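Local coordinates for 11S globulin isoform 1 (Cocos nucifera, PDB 5WPW), which serves as a hexameric seed storage protein of the 11S globulin family, a nutrient reservoir of the coconut and a potential food allergen, at the interface of chains A and B. Coordinates in Å, arbitrary orientation; residue numbers count along the deposited sequence, not the author numbering. Chains: chain A/B, 11S globulin isoform 1.

Contact 1: the interface of chains A and B. Residues chain A 303, 305, 371-372, 378; chain B 77, 121-122.
The end of strand 298-304, the residue that follows it and strand 371-373 of chain A meet two loops of chain B, one carrying B:Pro77 and the other B:Gly121 and B:Phe122. A polar link is made by the indole N-H of A:Trp303, whose NE1 donates to the backbone O of B:Gly121 at 2.9 Å. The acceptor lies within 3° of the indole plane, so the N-H points at it edge-on, although the donor is tilted 26° from the carbonyl plane of the glycine. CG of A:Trp303 sits between its own backbone N and carbonyl carbon (chi1 70°), and one face of the indole rests on CB of A:Ser372, the rim-offset contact lying 3.4 Å above the plane. That serine therefore backs the donor ring from within chain A.

Beside this bond, A:Ile305 reaches B:Pro77 with the end of its longer branch: CD1 meets ring carbon CG at 3.4 Å, a snug fit. The two side chains cross obliquely. The shorter branch turns elsewhere, CG2 standing 4.1 Å from CE1 of B:Phe122. B:Pro77 is also flanked by A:Ser372, whose OG lies 3.9 Å from its CB. Intramolecular packing continues in chain B, where CD of B:Pro77 lies over the rim of the B:Phe122 ring. The chain A residues belong to the C-terminal cupin half and those of chain B to the N-terminal one, so unlike halves of two identical subunits meet here.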
# COMPACT_ATOMS: atom_id res chain seq x y z
N TRP A 303 21.57 12.51 -16.13
CA TRP A 303 21.61 11.06 -16.06
C TRP A 303 20.27 10.50 -15.61
O TRP A 303 19.49 11.16 -14.92
CB TRP A 303 22.75 10.60 -15.13
CG TRP A 303 22.57 10.86 -13.68
CD1 TRP A 303 21.96 10.03 -12.74
CD2 TRP A 303 23.04 11.98 -12.96
NE1 TRP A 303 22.02 10.60 -11.50
CE2 TRP A 303 22.69 11.80 -11.60
CE3 TRP A 303 23.73 13.14 -13.34
CZ2 TRP A 303 23.00 12.75 -10.62
CZ3 TRP A 303 24.06 14.07 -12.36
CH2 TRP A 303 23.68 13.87 -11.01
N ILE A 305 18.19 8.26 -13.28
CA ILE A 305 18.43 7.90 -11.89
C ILE A 305 18.12 6.44 -11.65
O ILE A 305 18.92 5.70 -11.06
CB ILE A 305 17.60 8.80 -10.96
CG1 ILE A 305 18.20 10.21 -10.91
CG2 ILE A 305 17.54 8.20 -9.57
CD1 ILE A 305 17.29 11.19 -10.25
N VAL A 371 15.01 11.61 -14.16
CA VAL A 371 16.35 12.03 -14.53
C VAL A 371 16.85 13.07 -13.52
O VAL A 371 16.07 13.73 -12.81
CB VAL A 371 16.43 12.61 -15.96
CG1 VAL A 371 15.94 11.59 -17.01
CG2 VAL A 371 15.65 13.90 -16.02
N SER A 372 18.16 13.21 -13.49
CA SER A 372 18.85 14.28 -12.76
C SER A 372 19.62 15.14 -13.75
O SER A 372 20.57 14.65 -14.37
CB SER A 372 19.80 13.68 -11.74
OG SER A 372 20.43 14.69 -11.01
N THR A 378 16.59 22.64 -12.01
CA THR A 378 16.35 21.54 -11.08
C THR A 378 17.57 20.64 -10.93
O THR A 378 17.43 19.43 -10.72
CB THR A 378 15.15 20.71 -11.52
OG1 THR A 378 15.38 20.19 -12.84
CG2 THR A 378 13.88 21.53 -11.54
N PRO B 77 17.07 15.82 -6.92
CA PRO B 77 16.72 16.50 -8.17
C PRO B 77 15.25 16.90 -8.26
O PRO B 77 14.35 16.10 -7.98
CB PRO B 77 17.07 15.47 -9.25
CG PRO B 77 17.19 14.17 -8.53
CD PRO B 77 17.66 14.49 -7.16
N GLY B 121 21.93 7.08 -7.41
CA GLY B 121 21.65 8.09 -8.40
C GLY B 121 21.52 9.51 -7.89
O GLY B 121 21.24 10.40 -8.70
N PHE B 122 21.70 9.76 -6.59
CA PHE B 122 21.65 11.10 -6.01
C PHE B 122 23.07 11.60 -5.72
O PHE B 122 23.85 10.91 -5.07
CB PHE B 122 20.86 11.13 -4.69
CG PHE B 122 19.37 10.93 -4.84
CD1 PHE B 122 18.85 9.94 -5.65
CD2 PHE B 122 18.48 11.71 -4.11
CE1 PHE B 122 17.48 9.75 -5.76
CE2 PHE B 122 17.11 11.53 -4.21
CZ PHE B 122 16.61 10.55 -5.05

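Contact 2: the interface of chains A and B. Residues chain A 387, 391; chain B 51, 209, 213-215, 218-219.
The backbone O of A:Asn391 accepts two bonds from one guanidinium group, that of B:Arg209. NH1 lies 2.8 Å from this O and NH2 lies 3.0 Å from it, an end-on grip in which both nitrogens converge on one atom. Donors and acceptor are nearly coplanar: the oxygen is 2° out of the guanidinium plane, and both nitrogens lie in the carbonyl plane. CG1 of B:Val213 packs against one guanidinium face, toward its rim, and probably helps to fix its rotation.

The side chain of A:Asn391 leaves beside its backbone N (chi1 -72°) and folds back along its own helix, where ND2 donates to O of A:Glu387 at 2.9 Å. This donor stands above the carbonyl plane. ND2 also bonds water 1, which continues to O of B:Gly218; water 2 joins the same glycine oxygen to the carboxylate OE2 of A:Glu387. Apolar groups of chain B border this side chain: CD1 of B:Leu219 approaches ND2 at 3.4 Å as the two side chains run antiparallel, B:Ala215 borders CG and OD1, and CD2 of B:Leu51 meets CB at 3.8 Å. Thus helix 386-393 of chain A lies against strands 50-57 and 212-214 of chain B, the loop residues after the latter, and the loop before strand 212-214 that carries B:Arg209.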
# COMPACT_ATOMS: atom_id res chain seq x y z
N GLU A 387 30.78 27.27 -2.67
CA GLU A 387 32.14 26.96 -2.23
C GLU A 387 32.48 25.50 -2.43
O GLU A 387 33.64 25.16 -2.65
CB GLU A 387 32.36 27.38 -0.77
CG GLU A 387 32.20 28.90 -0.55
CD GLU A 387 33.14 29.50 0.49
OE1 GLU A 387 33.26 30.74 0.50
OE2 GLU A 387 33.76 28.77 1.30
N ASN A 391 35.83 24.62 -4.59
CA ASN A 391 36.86 23.65 -4.22
C ASN A 391 36.84 22.41 -5.10
O ASN A 391 37.90 21.81 -5.32
CB ASN A 391 36.71 23.28 -2.74
CG ASN A 391 37.15 24.42 -1.79
OD1 ASN A 391 38.34 24.62 -1.56
ND2 ASN A 391 36.18 25.15 -1.24
N LEU B 51 37.16 17.87 1.88
CA LEU B 51 35.87 17.79 1.19
C LEU B 51 35.87 16.56 0.30
O LEU B 51 36.74 16.40 -0.56
CB LEU B 51 35.63 19.06 0.37
CG LEU B 51 34.53 19.06 -0.69
CD1 LEU B 51 33.16 19.13 -0.00
CD2 LEU B 51 34.73 20.23 -1.63
N ARG B 209 44.50 15.80 -6.81
CA ARG B 209 44.06 15.71 -5.43
C ARG B 209 43.29 14.44 -5.10
O ARG B 209 43.26 14.04 -3.93
CB ARG B 209 43.21 16.93 -5.08
CG ARG B 209 43.85 18.27 -5.41
CD ARG B 209 42.87 19.43 -5.19
NE ARG B 209 41.77 19.40 -6.15
CZ ARG B 209 40.64 20.08 -6.00
NH1 ARG B 209 40.47 20.84 -4.93
NH2 ARG B 209 39.68 20.01 -6.92
N VAL B 213 39.67 16.39 -1.08
CA VAL B 213 40.54 17.53 -1.36
C VAL B 213 40.53 18.50 -0.18
O VAL B 213 39.58 18.55 0.60
CB VAL B 213 40.13 18.24 -2.67
CG1 VAL B 213 39.94 17.21 -3.76
CG2 VAL B 213 38.86 19.12 -2.49
N ARG B 214 41.60 19.29 -0.06
CA ARG B 214 41.74 20.22 1.06
C ARG B 214 41.09 21.55 0.70
O ARG B 214 41.36 22.12 -0.37
CB ARG B 214 43.21 20.41 1.43
CG ARG B 214 43.47 21.12 2.76
CD ARG B 214 43.43 20.18 4.00
NE ARG B 214 44.38 19.06 3.93
CZ ARG B 214 44.69 18.26 4.95
NH1 ARG B 214 44.14 18.46 6.16
NH2 ARG B 214 45.56 17.27 4.78
N ALA B 215 40.22 22.04 1.58
CA ALA B 215 39.72 23.41 1.50
C ALA B 215 40.57 24.24 2.46
O ALA B 215 40.34 24.22 3.67
CB ALA B 215 38.24 23.50 1.84
N GLY B 218 38.87 26.94 4.63
CA GLY B 218 37.64 26.46 5.23
C GLY B 218 36.57 26.43 4.16
O GLY B 218 36.73 27.03 3.09
N LEU B 219 35.49 25.72 4.41
CA LEU B 219 34.38 25.69 3.47
C LEU B 219 33.22 26.39 4.14
O LEU B 219 32.71 25.91 5.16
CB LEU B 219 34.02 24.25 3.09
CG LEU B 219 32.93 24.12 2.04
CD1 LEU B 219 33.56 24.30 0.69
CD2 LEU B 219 32.22 22.77 2.14
O HOH W 1 36.74 27.32 0.11
O HOH W 2 35.74 29.92 2.84

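Contact 3: the interface of chains A and B. Residues chain A 384-386, 404; chain B 102-104.
A:Lys404 NZ donates to the backbone O of B:Glu103 at 2.7 Å, tying a C-terminal helix of one 11S globulin subunit to a cupin-domain strand of the next. The same ammonium group forms a salt bridge with B:Asp102, NZ to OD1 at 3.5 Å, the two side chains crossing at about a right angle. OD1 also receives a weak but nearly straight bond from the backbone N of A:Val386 (3.3 Å). That N-H belongs to the first residue of helix 386-393, so the carboxylate sits by a helix N-terminus, whose dipole would probably favour its negative charge. Both valine methyls approach from one side, CG1 beside OD1 and CG2 beside OD2, with CG2 3.8 Å from the aspartate CG.

CG of A:Pro385 stands over the centre of one B:His104 imidazole face at 3.7 Å from the centroid, a CH-pi arrangement. For the histidine, chi1 54° brings the ring to the proline and chi2 84° turns its face toward it.

In the second shell, O of A:Met384 accepts from A:Lys404 NZ at 2.6 Å, joining helix 397-405 to the segment preceding helix 386-393. With CG of A:Lys404 opposite the backbone N (chi1 171°) and the rest of the chain extended, NZ reaches both this carbonyl and chain B.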
# COMPACT_ATOMS: atom_id res chain seq x y z
N MET A 384 24.12 22.78 -5.10
CA MET A 384 25.34 22.69 -4.33
C MET A 384 25.84 24.08 -3.94
O MET A 384 25.70 25.04 -4.72
CB MET A 384 26.43 21.96 -5.13
CG MET A 384 26.32 20.43 -4.98
SD MET A 384 27.49 19.63 -6.07
CE MET A 384 26.50 18.13 -6.40
N PRO A 385 26.41 24.23 -2.75
CA PRO A 385 26.95 25.53 -2.34
C PRO A 385 28.06 25.99 -3.28
O PRO A 385 28.89 25.19 -3.73
CB PRO A 385 27.49 25.26 -0.93
CG PRO A 385 26.70 24.05 -0.44
CD PRO A 385 26.48 23.22 -1.67
N VAL A 386 28.10 27.30 -3.54
CA VAL A 386 29.14 27.83 -4.42
C VAL A 386 30.52 27.34 -3.99
O VAL A 386 31.35 26.97 -4.83
CB VAL A 386 29.08 29.37 -4.48
CG1 VAL A 386 27.74 29.82 -5.02
CG2 VAL A 386 29.34 29.98 -3.12
N LYS A 404 26.97 27.83 -12.21
CA LYS A 404 25.76 27.53 -11.46
C LYS A 404 24.54 28.32 -11.93
O LYS A 404 23.43 27.77 -12.00
CB LYS A 404 26.04 27.77 -9.97
CG LYS A 404 24.87 27.72 -9.05
CD LYS A 404 25.39 27.46 -7.64
CE LYS A 404 24.29 27.63 -6.61
NZ LYS A 404 24.82 27.38 -5.25
N ASP B 102 24.32 33.28 -2.04
CA ASP B 102 24.43 31.83 -2.15
C ASP B 102 23.02 31.27 -2.04
O ASP B 102 22.16 31.85 -1.37
CB ASP B 102 25.36 31.27 -1.05
CG ASP B 102 25.99 29.89 -1.39
OD1 ASP B 102 25.69 29.30 -2.45
OD2 ASP B 102 26.79 29.36 -0.55
N GLU B 103 22.75 30.19 -2.77
CA GLU B 103 21.56 29.41 -2.50
C GLU B 103 21.87 27.98 -2.87
O GLU B 103 22.55 27.71 -3.87
CB GLU B 103 20.33 29.93 -3.26
CG GLU B 103 20.21 29.42 -4.67
CD GLU B 103 18.84 29.64 -5.28
OE1 GLU B 103 18.73 29.52 -6.52
OE2 GLU B 103 17.88 29.95 -4.52
N HIS B 104 21.40 27.05 -2.05
CA HIS B 104 21.66 25.65 -2.30
C HIS B 104 20.64 24.84 -1.53
O HIS B 104 19.80 25.39 -0.81
CB HIS B 104 23.10 25.28 -1.92
CG HIS B 104 23.46 25.66 -0.51
ND1 HIS B 104 23.18 24.86 0.57
CD2 HIS B 104 24.11 26.75 -0.02
CE1 HIS B 104 23.61 25.45 1.67
NE2 HIS B 104 24.19 26.59 1.34

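Contact 4: the interface of chains A and B. Residues chain A 383-385, 388; chain B 104, 125, 221.
One face of the B:Trp125 indole receives A:Val388, whose CG2 stands 3.7 Å from the centroid of the six-membered ring in a CH-pi contact. The methyl is displaced toward the rim of the whole indole and has CZ2 and CH2 as its nearest ring atoms. From the same side as the valine, A:Pro385 comes over the CZ2 rim, its CD 3.6 Å from CZ2. This places the pyrrolidine between the indole and B:His104, whose imidazole face it also meets. B:Val221 adds a further wall, its CG1 touching the proline CB at 3.6 Å, so B:His104, B:Trp125 and B:Val221 border the proline on the chain B side.

Near the pyrrole part of the indole, A:Met384 lies alongside B:Trp125, pointing the other way, and sets CG 3.9 Å from CD1. In the tryptophan, chi1 59° and chi2 -96° lay the indole's face against A:Val388. A water-mediated link runs alongside: B:Trp125 NE1 bonds water 3 at 3.1 Å, and that water reaches the backbone O of A:Gly383 at 3.0 Å.

The geometry indicates a largely apolar seat for the start of helix 386-393 and the loop before it, probably helping to hold neighbouring subunits together in the hexamer of this storage protein.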
# COMPACT_ATOMS: atom_id res chain seq x y z
N GLY A 383 22.06 22.89 -6.89
CA GLY A 383 21.74 22.60 -5.51
C GLY A 383 22.92 22.63 -4.58
O GLY A 383 22.72 22.50 -3.37
N MET A 384 24.12 22.78 -5.10
CA MET A 384 25.34 22.69 -4.33
C MET A 384 25.84 24.08 -3.94
O MET A 384 25.70 25.04 -4.72
CB MET A 384 26.43 21.96 -5.13
CG MET A 384 26.32 20.43 -4.98
SD MET A 384 27.49 19.63 -6.07
CE MET A 384 26.50 18.13 -6.40
N PRO A 385 26.41 24.23 -2.75
CA PRO A 385 26.95 25.53 -2.34
C PRO A 385 28.06 25.99 -3.28
O PRO A 385 28.89 25.19 -3.73
CB PRO A 385 27.49 25.26 -0.93
CG PRO A 385 26.70 24.05 -0.44
CD PRO A 385 26.48 23.22 -1.67
N VAL A 388 31.47 24.61 -2.37
CA VAL A 388 31.69 23.23 -2.77
C VAL A 388 32.12 23.16 -4.23
O VAL A 388 33.04 22.42 -4.59
CB VAL A 388 30.41 22.40 -2.51
CG1 VAL A 388 30.50 21.04 -3.19
CG2 VAL A 388 30.14 22.29 -1.01
N HIS B 104 21.40 27.05 -2.05
CA HIS B 104 21.66 25.65 -2.30
C HIS B 104 20.64 24.84 -1.53
O HIS B 104 19.80 25.39 -0.81
CB HIS B 104 23.10 25.28 -1.92
CG HIS B 104 23.46 25.66 -0.51
ND1 HIS B 104 23.18 24.86 0.57
CD2 HIS B 104 24.11 26.75 -0.02
CE1 HIS B 104 23.61 25.45 1.67
NE2 HIS B 104 24.19 26.59 1.34
N TRP B 125 27.90 14.86 -1.18
CA TRP B 125 29.22 15.37 -0.80
C TRP B 125 29.30 15.50 0.72
O TRP B 125 28.27 15.56 1.42
CB TRP B 125 29.54 16.72 -1.51
CG TRP B 125 28.56 17.82 -1.23
CD1 TRP B 125 27.48 18.18 -2.00
CD2 TRP B 125 28.57 18.73 -0.12
NE1 TRP B 125 26.82 19.23 -1.44
CE2 TRP B 125 27.46 19.59 -0.28
CE3 TRP B 125 29.40 18.88 1.00
CZ2 TRP B 125 27.16 20.59 0.64
CZ3 TRP B 125 29.10 19.89 1.91
CH2 TRP B 125 27.99 20.73 1.73
N VAL B 221 29.37 27.35 3.90
CA VAL B 221 28.09 27.10 3.27
C VAL B 221 27.04 27.73 4.17
O VAL B 221 27.31 28.09 5.31
CB VAL B 221 27.81 25.60 3.06
CG1 VAL B 221 28.98 24.92 2.38
CG2 VAL B 221 27.51 24.93 4.40
O HOH W 3 24.03 20.46 -1.56

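Contacts 3 and 4 are adjoining parts of one patch, their C-alpha centres about 5 Å apart, and share A:Met384, A:Pro385 and B:His104. Helix 386-393 of chain A extends the interface from them into contact 2, about 12 Å from contact 4 and 15 Å from contact 3. Contact 1 stands farther away, about 16 Å from contact 4, 17 Å from contact 3 and 24 Å from contact 2, and uses the chain A strands 298-304 and 371-373 and nearby loops instead. Because unlike surfaces of identical chains pair without an exact two-fold, each subunit can use one surface for each neighbour, consistent with ring-like association within the hexamer.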